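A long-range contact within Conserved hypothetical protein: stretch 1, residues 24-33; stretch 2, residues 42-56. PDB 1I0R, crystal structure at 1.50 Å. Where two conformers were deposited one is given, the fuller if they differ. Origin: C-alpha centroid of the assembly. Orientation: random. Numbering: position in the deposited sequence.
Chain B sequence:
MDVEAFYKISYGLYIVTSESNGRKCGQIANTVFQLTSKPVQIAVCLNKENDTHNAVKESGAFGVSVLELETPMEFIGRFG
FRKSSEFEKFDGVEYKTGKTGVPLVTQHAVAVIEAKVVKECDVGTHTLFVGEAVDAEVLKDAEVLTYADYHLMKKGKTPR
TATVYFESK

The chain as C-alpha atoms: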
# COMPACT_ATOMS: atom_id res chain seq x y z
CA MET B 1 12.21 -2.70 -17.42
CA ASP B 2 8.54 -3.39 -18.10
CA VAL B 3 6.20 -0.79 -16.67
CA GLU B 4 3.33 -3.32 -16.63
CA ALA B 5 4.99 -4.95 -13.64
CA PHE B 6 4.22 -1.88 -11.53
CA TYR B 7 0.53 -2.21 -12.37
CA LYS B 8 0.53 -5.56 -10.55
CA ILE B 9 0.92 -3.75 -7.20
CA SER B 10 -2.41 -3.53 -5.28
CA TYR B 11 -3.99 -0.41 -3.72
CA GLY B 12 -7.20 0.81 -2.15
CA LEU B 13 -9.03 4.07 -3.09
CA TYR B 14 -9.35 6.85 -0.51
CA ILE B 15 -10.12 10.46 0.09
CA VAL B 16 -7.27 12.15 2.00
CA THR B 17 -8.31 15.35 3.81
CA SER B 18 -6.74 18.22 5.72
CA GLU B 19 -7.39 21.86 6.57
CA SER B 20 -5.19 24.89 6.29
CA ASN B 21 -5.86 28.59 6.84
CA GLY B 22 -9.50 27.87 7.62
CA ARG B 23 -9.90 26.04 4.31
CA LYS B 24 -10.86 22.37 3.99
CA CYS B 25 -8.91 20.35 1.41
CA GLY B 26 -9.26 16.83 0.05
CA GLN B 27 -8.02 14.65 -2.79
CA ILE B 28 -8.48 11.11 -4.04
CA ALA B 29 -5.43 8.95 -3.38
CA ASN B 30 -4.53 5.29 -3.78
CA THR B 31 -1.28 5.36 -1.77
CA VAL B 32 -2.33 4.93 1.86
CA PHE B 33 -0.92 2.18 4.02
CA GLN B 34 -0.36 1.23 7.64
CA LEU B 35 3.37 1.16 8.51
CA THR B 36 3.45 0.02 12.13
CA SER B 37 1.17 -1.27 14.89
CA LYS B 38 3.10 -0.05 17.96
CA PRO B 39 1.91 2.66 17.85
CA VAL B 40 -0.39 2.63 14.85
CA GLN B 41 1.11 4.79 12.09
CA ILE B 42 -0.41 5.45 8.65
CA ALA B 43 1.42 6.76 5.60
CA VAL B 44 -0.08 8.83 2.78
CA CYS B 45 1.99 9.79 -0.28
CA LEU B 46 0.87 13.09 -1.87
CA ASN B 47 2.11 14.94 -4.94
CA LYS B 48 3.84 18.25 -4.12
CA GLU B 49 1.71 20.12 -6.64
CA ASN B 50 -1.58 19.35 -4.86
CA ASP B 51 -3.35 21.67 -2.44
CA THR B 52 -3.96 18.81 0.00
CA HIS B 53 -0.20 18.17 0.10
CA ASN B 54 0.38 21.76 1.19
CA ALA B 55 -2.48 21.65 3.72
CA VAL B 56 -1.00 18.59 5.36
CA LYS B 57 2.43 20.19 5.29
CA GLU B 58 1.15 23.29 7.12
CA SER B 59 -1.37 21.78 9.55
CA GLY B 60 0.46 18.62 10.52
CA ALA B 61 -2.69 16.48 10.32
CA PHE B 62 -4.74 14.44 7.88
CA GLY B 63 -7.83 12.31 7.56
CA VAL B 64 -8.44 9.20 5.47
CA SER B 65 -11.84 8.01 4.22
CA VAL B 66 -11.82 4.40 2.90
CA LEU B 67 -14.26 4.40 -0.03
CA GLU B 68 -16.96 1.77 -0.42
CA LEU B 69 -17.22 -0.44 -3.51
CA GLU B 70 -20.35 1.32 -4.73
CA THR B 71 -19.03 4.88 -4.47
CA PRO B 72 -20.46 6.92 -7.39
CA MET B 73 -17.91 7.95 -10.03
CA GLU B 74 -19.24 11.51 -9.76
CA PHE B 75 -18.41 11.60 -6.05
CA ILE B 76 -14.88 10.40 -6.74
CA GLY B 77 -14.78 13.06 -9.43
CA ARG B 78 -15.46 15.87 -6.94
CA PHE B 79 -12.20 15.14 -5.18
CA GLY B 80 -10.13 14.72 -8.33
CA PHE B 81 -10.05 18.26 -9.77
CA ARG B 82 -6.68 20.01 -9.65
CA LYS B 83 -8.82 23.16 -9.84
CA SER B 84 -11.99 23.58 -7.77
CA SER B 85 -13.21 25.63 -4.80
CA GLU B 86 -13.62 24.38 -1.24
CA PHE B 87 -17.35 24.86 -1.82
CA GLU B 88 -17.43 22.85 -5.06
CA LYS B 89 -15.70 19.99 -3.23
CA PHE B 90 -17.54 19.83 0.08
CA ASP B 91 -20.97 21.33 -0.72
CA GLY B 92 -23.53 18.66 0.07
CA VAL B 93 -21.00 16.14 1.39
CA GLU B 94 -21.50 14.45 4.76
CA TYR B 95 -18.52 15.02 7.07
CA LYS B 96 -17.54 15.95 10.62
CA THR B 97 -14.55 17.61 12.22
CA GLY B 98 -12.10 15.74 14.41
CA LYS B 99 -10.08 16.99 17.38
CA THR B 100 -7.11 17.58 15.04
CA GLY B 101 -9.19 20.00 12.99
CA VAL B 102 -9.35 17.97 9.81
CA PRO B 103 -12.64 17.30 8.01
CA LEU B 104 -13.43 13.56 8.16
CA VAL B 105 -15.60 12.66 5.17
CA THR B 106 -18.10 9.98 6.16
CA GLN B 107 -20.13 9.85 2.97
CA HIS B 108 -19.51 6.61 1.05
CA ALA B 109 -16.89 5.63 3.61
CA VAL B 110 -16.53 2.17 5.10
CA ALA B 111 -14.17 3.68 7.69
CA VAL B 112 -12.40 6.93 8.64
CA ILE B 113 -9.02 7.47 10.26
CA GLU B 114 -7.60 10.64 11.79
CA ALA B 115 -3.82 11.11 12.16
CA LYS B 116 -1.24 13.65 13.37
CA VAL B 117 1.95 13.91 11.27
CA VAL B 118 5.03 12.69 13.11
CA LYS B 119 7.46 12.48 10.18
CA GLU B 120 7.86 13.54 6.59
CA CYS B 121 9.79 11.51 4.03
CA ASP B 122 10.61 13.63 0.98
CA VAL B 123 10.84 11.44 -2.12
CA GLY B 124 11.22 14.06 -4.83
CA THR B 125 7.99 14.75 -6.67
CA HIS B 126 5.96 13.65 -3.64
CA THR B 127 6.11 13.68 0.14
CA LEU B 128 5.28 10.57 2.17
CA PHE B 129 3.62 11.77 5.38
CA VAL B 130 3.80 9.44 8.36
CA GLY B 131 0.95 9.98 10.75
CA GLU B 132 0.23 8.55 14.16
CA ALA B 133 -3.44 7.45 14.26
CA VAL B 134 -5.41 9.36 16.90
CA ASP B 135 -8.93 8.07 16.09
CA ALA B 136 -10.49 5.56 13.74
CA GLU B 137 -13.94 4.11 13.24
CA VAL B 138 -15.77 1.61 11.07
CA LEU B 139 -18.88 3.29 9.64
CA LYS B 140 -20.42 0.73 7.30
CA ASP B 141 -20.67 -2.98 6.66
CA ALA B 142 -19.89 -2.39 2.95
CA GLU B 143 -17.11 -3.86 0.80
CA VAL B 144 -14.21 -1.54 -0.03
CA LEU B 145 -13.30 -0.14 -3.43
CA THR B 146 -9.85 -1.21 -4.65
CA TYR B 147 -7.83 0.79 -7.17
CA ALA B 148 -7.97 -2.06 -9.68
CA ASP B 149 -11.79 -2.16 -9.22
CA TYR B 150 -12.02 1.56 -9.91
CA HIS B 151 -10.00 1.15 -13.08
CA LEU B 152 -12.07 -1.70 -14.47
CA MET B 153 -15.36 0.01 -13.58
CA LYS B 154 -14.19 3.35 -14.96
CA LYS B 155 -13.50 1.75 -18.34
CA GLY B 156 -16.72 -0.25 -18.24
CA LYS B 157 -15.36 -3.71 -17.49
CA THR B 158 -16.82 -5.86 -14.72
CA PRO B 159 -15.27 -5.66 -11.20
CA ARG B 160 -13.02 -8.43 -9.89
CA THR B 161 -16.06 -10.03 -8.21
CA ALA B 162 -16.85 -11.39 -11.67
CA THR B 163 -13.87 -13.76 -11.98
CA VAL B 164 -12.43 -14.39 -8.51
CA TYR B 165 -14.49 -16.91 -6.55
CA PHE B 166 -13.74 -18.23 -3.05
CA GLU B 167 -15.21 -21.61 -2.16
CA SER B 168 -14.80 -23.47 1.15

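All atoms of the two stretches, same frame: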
# COMPACT_ATOMS: atom_id res chain seq x y z
N LYS B 24 -10.86 23.83 4.08
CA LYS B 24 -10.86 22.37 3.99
C LYS B 24 -10.28 21.96 2.65
O LYS B 24 -10.52 22.62 1.64
CB LYS B 24 -12.29 21.82 4.09
CG LYS B 24 -13.00 22.10 5.43
CD LYS B 24 -14.38 21.43 5.53
CE LYS B 24 -15.38 21.95 4.50
NZ LYS B 24 -15.70 23.39 4.65
N CYS B 25 -9.51 20.86 2.64
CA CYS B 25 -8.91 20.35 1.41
C CYS B 25 -9.10 18.84 1.36
O CYS B 25 -9.26 18.19 2.40
CB CYS B 25 -7.41 20.62 1.35
SG CYS B 25 -6.90 22.36 1.27
N GLY B 26 -9.11 18.28 0.16
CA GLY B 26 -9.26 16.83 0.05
C GLY B 26 -8.90 16.39 -1.35
O GLY B 26 -9.08 17.14 -2.30
N GLN B 27 -8.37 15.18 -1.48
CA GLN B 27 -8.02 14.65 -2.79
C GLN B 27 -8.17 13.14 -2.78
O GLN B 27 -8.12 12.51 -1.72
CB GLN B 27 -6.57 14.98 -3.16
CG GLN B 27 -5.55 14.21 -2.34
CD GLN B 27 -4.14 14.22 -2.93
OE1 GLN B 27 -3.36 15.15 -2.69
NE2 GLN B 27 -3.81 13.18 -3.70
N ILE B 28 -8.41 12.57 -3.95
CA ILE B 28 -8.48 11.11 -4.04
C ILE B 28 -7.03 10.64 -4.05
O ILE B 28 -6.15 11.29 -4.61
CB ILE B 28 -9.14 10.65 -5.36
CG1 ILE B 28 -10.64 10.97 -5.34
CG2 ILE B 28 -8.95 9.14 -5.56
CD1 ILE B 28 -11.40 10.37 -4.14
N ALA B 29 -6.78 9.49 -3.42
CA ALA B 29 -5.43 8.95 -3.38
C ALA B 29 -5.53 7.43 -3.35
O ALA B 29 -6.51 6.88 -2.85
CB ALA B 29 -4.69 9.42 -2.12
N ASN B 30 -4.51 6.75 -3.88
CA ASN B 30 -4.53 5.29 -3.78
C ASN B 30 -3.37 4.84 -2.88
O ASN B 30 -3.36 3.69 -2.40
CB ASN B 30 -4.46 4.63 -5.18
CG ASN B 30 -3.11 4.80 -5.87
OD1 ASN B 30 -2.34 5.70 -5.56
ND2 ASN B 30 -2.83 3.92 -6.84
N THR B 31 -2.45 5.75 -2.55
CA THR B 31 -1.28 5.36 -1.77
C THR B 31 -1.38 5.70 -0.29
O THR B 31 -0.86 6.72 0.19
CB THR B 31 -0.01 5.96 -2.42
OG1 THR B 31 0.04 5.53 -3.80
CG2 THR B 31 1.26 5.46 -1.73
N VAL B 32 -2.08 4.82 0.42
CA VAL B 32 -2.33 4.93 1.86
C VAL B 32 -2.09 3.54 2.42
O VAL B 32 -2.63 2.55 1.91
CB VAL B 32 -3.79 5.32 2.15
CG1 VAL B 32 -4.05 5.28 3.65
CG2 VAL B 32 -4.08 6.72 1.56
N PHE B 33 -1.25 3.47 3.44
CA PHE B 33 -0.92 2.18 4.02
C PHE B 33 -0.49 2.29 5.47
O PHE B 33 0.10 3.28 5.89
CB PHE B 33 0.15 1.46 3.16
CG PHE B 33 1.39 2.27 2.86
CD1 PHE B 33 2.56 2.03 3.55
CD2 PHE B 33 1.43 3.16 1.79
CE1 PHE B 33 3.77 2.65 3.17
CE2 PHE B 33 2.62 3.79 1.41
CZ PHE B 33 3.79 3.53 2.10
N ILE B 42 0.13 5.54 10.02
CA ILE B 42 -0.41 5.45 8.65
C ILE B 42 0.36 6.40 7.75
O ILE B 42 0.64 7.53 8.13
CB ILE B 42 -1.90 5.90 8.60
CG1 ILE B 42 -2.72 5.11 9.62
CG2 ILE B 42 -2.46 5.72 7.19
CD1 ILE B 42 -2.62 3.59 9.48
N ALA B 43 0.70 5.93 6.56
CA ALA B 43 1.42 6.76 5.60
C ALA B 43 0.51 7.14 4.43
O ALA B 43 -0.33 6.34 4.00
CB ALA B 43 2.64 6.02 5.06
N VAL B 44 0.65 8.39 3.97
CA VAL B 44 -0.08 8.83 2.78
C VAL B 44 0.96 9.52 1.91
O VAL B 44 1.74 10.32 2.40
CB VAL B 44 -1.28 9.83 3.07
CG1 VAL B 44 -2.36 9.13 3.92
CG2 VAL B 44 -0.80 11.04 3.80
N CYS B 45 1.01 9.19 0.62
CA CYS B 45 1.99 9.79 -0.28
C CYS B 45 1.24 10.74 -1.21
O CYS B 45 0.40 10.30 -1.99
CB CYS B 45 2.71 8.69 -1.06
SG CYS B 45 4.17 9.27 -1.94
N LEU B 46 1.54 12.03 -1.09
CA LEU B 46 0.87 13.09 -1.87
C LEU B 46 1.82 13.85 -2.77
O LEU B 46 2.94 14.15 -2.39
CB LEU B 46 0.23 14.09 -0.90
CG LEU B 46 -0.64 13.43 0.17
CD1 LEU B 46 -1.11 14.47 1.23
CD2 LEU B 46 -1.85 12.81 -0.53
N ASN B 47 1.33 14.19 -3.97
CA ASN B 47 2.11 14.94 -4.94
C ASN B 47 2.28 16.40 -4.48
O ASN B 47 1.32 17.04 -4.04
CB ASN B 47 1.40 14.90 -6.29
CG ASN B 47 2.22 15.55 -7.39
OD1 ASN B 47 2.56 16.74 -7.31
ND2 ASN B 47 2.57 14.77 -8.40
N LYS B 48 3.51 16.90 -4.58
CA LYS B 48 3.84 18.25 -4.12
C LYS B 48 3.06 19.38 -4.77
O LYS B 48 2.97 20.48 -4.21
CB LYS B 48 5.33 18.52 -4.28
CG LYS B 48 6.18 17.79 -3.26
CD LYS B 48 7.66 18.06 -3.49
CE LYS B 48 8.48 17.34 -2.44
NZ LYS B 48 9.94 17.60 -2.58
N GLU B 49 2.48 19.10 -5.93
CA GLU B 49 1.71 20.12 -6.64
C GLU B 49 0.26 20.26 -6.17
O GLU B 49 -0.42 21.22 -6.55
CB GLU B 49 1.74 19.83 -8.14
CG GLU B 49 3.15 19.78 -8.72
CD GLU B 49 3.18 19.49 -10.21
OE1 GLU B 49 2.63 18.44 -10.63
OE2 GLU B 49 3.77 20.31 -10.96
N ASN B 50 -0.20 19.33 -5.34
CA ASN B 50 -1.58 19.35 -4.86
C ASN B 50 -1.84 20.23 -3.64
O ASN B 50 -1.00 20.36 -2.76
CB ASN B 50 -2.04 17.92 -4.51
CG ASN B 50 -1.81 16.93 -5.63
OD1 ASN B 50 -1.56 17.31 -6.78
ND2 ASN B 50 -1.89 15.65 -5.30
N ASP B 51 -3.03 20.83 -3.58
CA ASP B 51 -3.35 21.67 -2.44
C ASP B 51 -3.42 20.89 -1.13
O ASP B 51 -3.07 21.41 -0.07
CB ASP B 51 -4.68 22.41 -2.66
CG ASP B 51 -4.61 23.40 -3.81
OD1 ASP B 51 -3.58 24.11 -3.94
OD2 ASP B 51 -5.60 23.49 -4.58
N THR B 52 -3.86 19.63 -1.20
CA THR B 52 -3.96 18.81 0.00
C THR B 52 -2.55 18.56 0.55
O THR B 52 -2.35 18.55 1.76
CB THR B 52 -4.71 17.48 -0.30
OG1 THR B 52 -6.02 17.78 -0.81
CG2 THR B 52 -4.87 16.65 0.98
N HIS B 53 -1.58 18.37 -0.34
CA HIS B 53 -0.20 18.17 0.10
C HIS B 53 0.21 19.37 0.97
O HIS B 53 0.72 19.22 2.09
CB HIS B 53 0.75 18.06 -1.11
CG HIS B 53 2.20 18.25 -0.77
ND1 HIS B 53 3.06 17.20 -0.51
CD2 HIS B 53 2.92 19.38 -0.59
CE1 HIS B 53 4.25 17.67 -0.17
NE2 HIS B 53 4.19 19.00 -0.21
N ASN B 54 -0.01 20.58 0.45
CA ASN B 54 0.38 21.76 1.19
C ASN B 54 -0.40 21.95 2.48
O ASN B 54 0.17 22.44 3.45
CB ASN B 54 0.27 23.00 0.29
CG ASN B 54 1.08 22.86 -0.99
OD1 ASN B 54 2.15 22.24 -1.00
ND2 ASN B 54 0.59 23.44 -2.09
N ALA B 55 -1.67 21.53 2.51
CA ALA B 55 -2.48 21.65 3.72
C ALA B 55 -1.94 20.72 4.80
O ALA B 55 -1.88 21.06 5.97
CB ALA B 55 -3.95 21.32 3.43
N VAL B 56 -1.53 19.52 4.39
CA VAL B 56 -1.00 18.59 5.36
C VAL B 56 0.35 19.12 5.83
O VAL B 56 0.68 19.03 7.00
CB VAL B 56 -0.83 17.17 4.76
CG1 VAL B 56 -0.18 16.23 5.79
CG2 VAL B 56 -2.19 16.64 4.37
O HOH W 1 -1.01 12.73 -4.90

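Two kinds of contact join these stretches, together burying 647 Å², both sides summed: an antiparallel strand pairing at one end, and strand 24-29 packed against helix 51-56 at the other.

In the sheet, the backbone satisfies itself. Phe33 and Ala43 form a hydrogen-bonded pair, Ala43 N donating to Phe33 O (2.8 Å, almost perfectly straight) and Phe33 N to Ala43 O (3.1 Å). Two residues along each chain segment, Cys45 N donates to Thr31 O at 3.1 Å, so the pairing reaches past the strand into the loop. The same carbonyls also receive CA-H groups, as where Val32 CA lies 3.3 Å from Ala43 O. Val32 and Val44, a non-hydrogen-bonded pair, put their branched side chains on one face, with Val32 CG2 3.8 Å from Val44 CG1; Ile42 CG2 extends this apolar patch, 3.9 Å from Val32 CG1. On the other face the small Ala43 lets the Phe33 ring lie across it, its CB 4.0 Å from the ring centroid and nearly on the ring normal. All four paired residues are buried, which suits their apolar side chains. Thr31 turns its hydroxyl to its own stretch, OG1 donating to Asn30 OD1 (3.0 Å), while its methyl CG2 meets Cys45 CB at 3.6 Å.

Gln27 is the polar link at the other end. Its OE1 accepts from Asn50 ND2 at 3.0 Å; its NE2 donates to Ile28 O (3.1 Å) and to water 1 (3.1 Å). That water also accepts from Asn47 N (2.9 Å), bridging the stretches beside the direct bond. Both ends of the amide are thus satisfied. Asn50 precedes the helix, but its side chain makes no capping bond.

The backbone at Gly26 passes close to Thr52, whose OG1 is 3.2 Å from Gly26 C; neither Gly26 N nor Gly26 O hydrogen-bonds to that hydroxyl. Beside it, Cys25 points toward the helix and rests SG on Ala55 CB at 3.8 Å, a small partner that suits close packing.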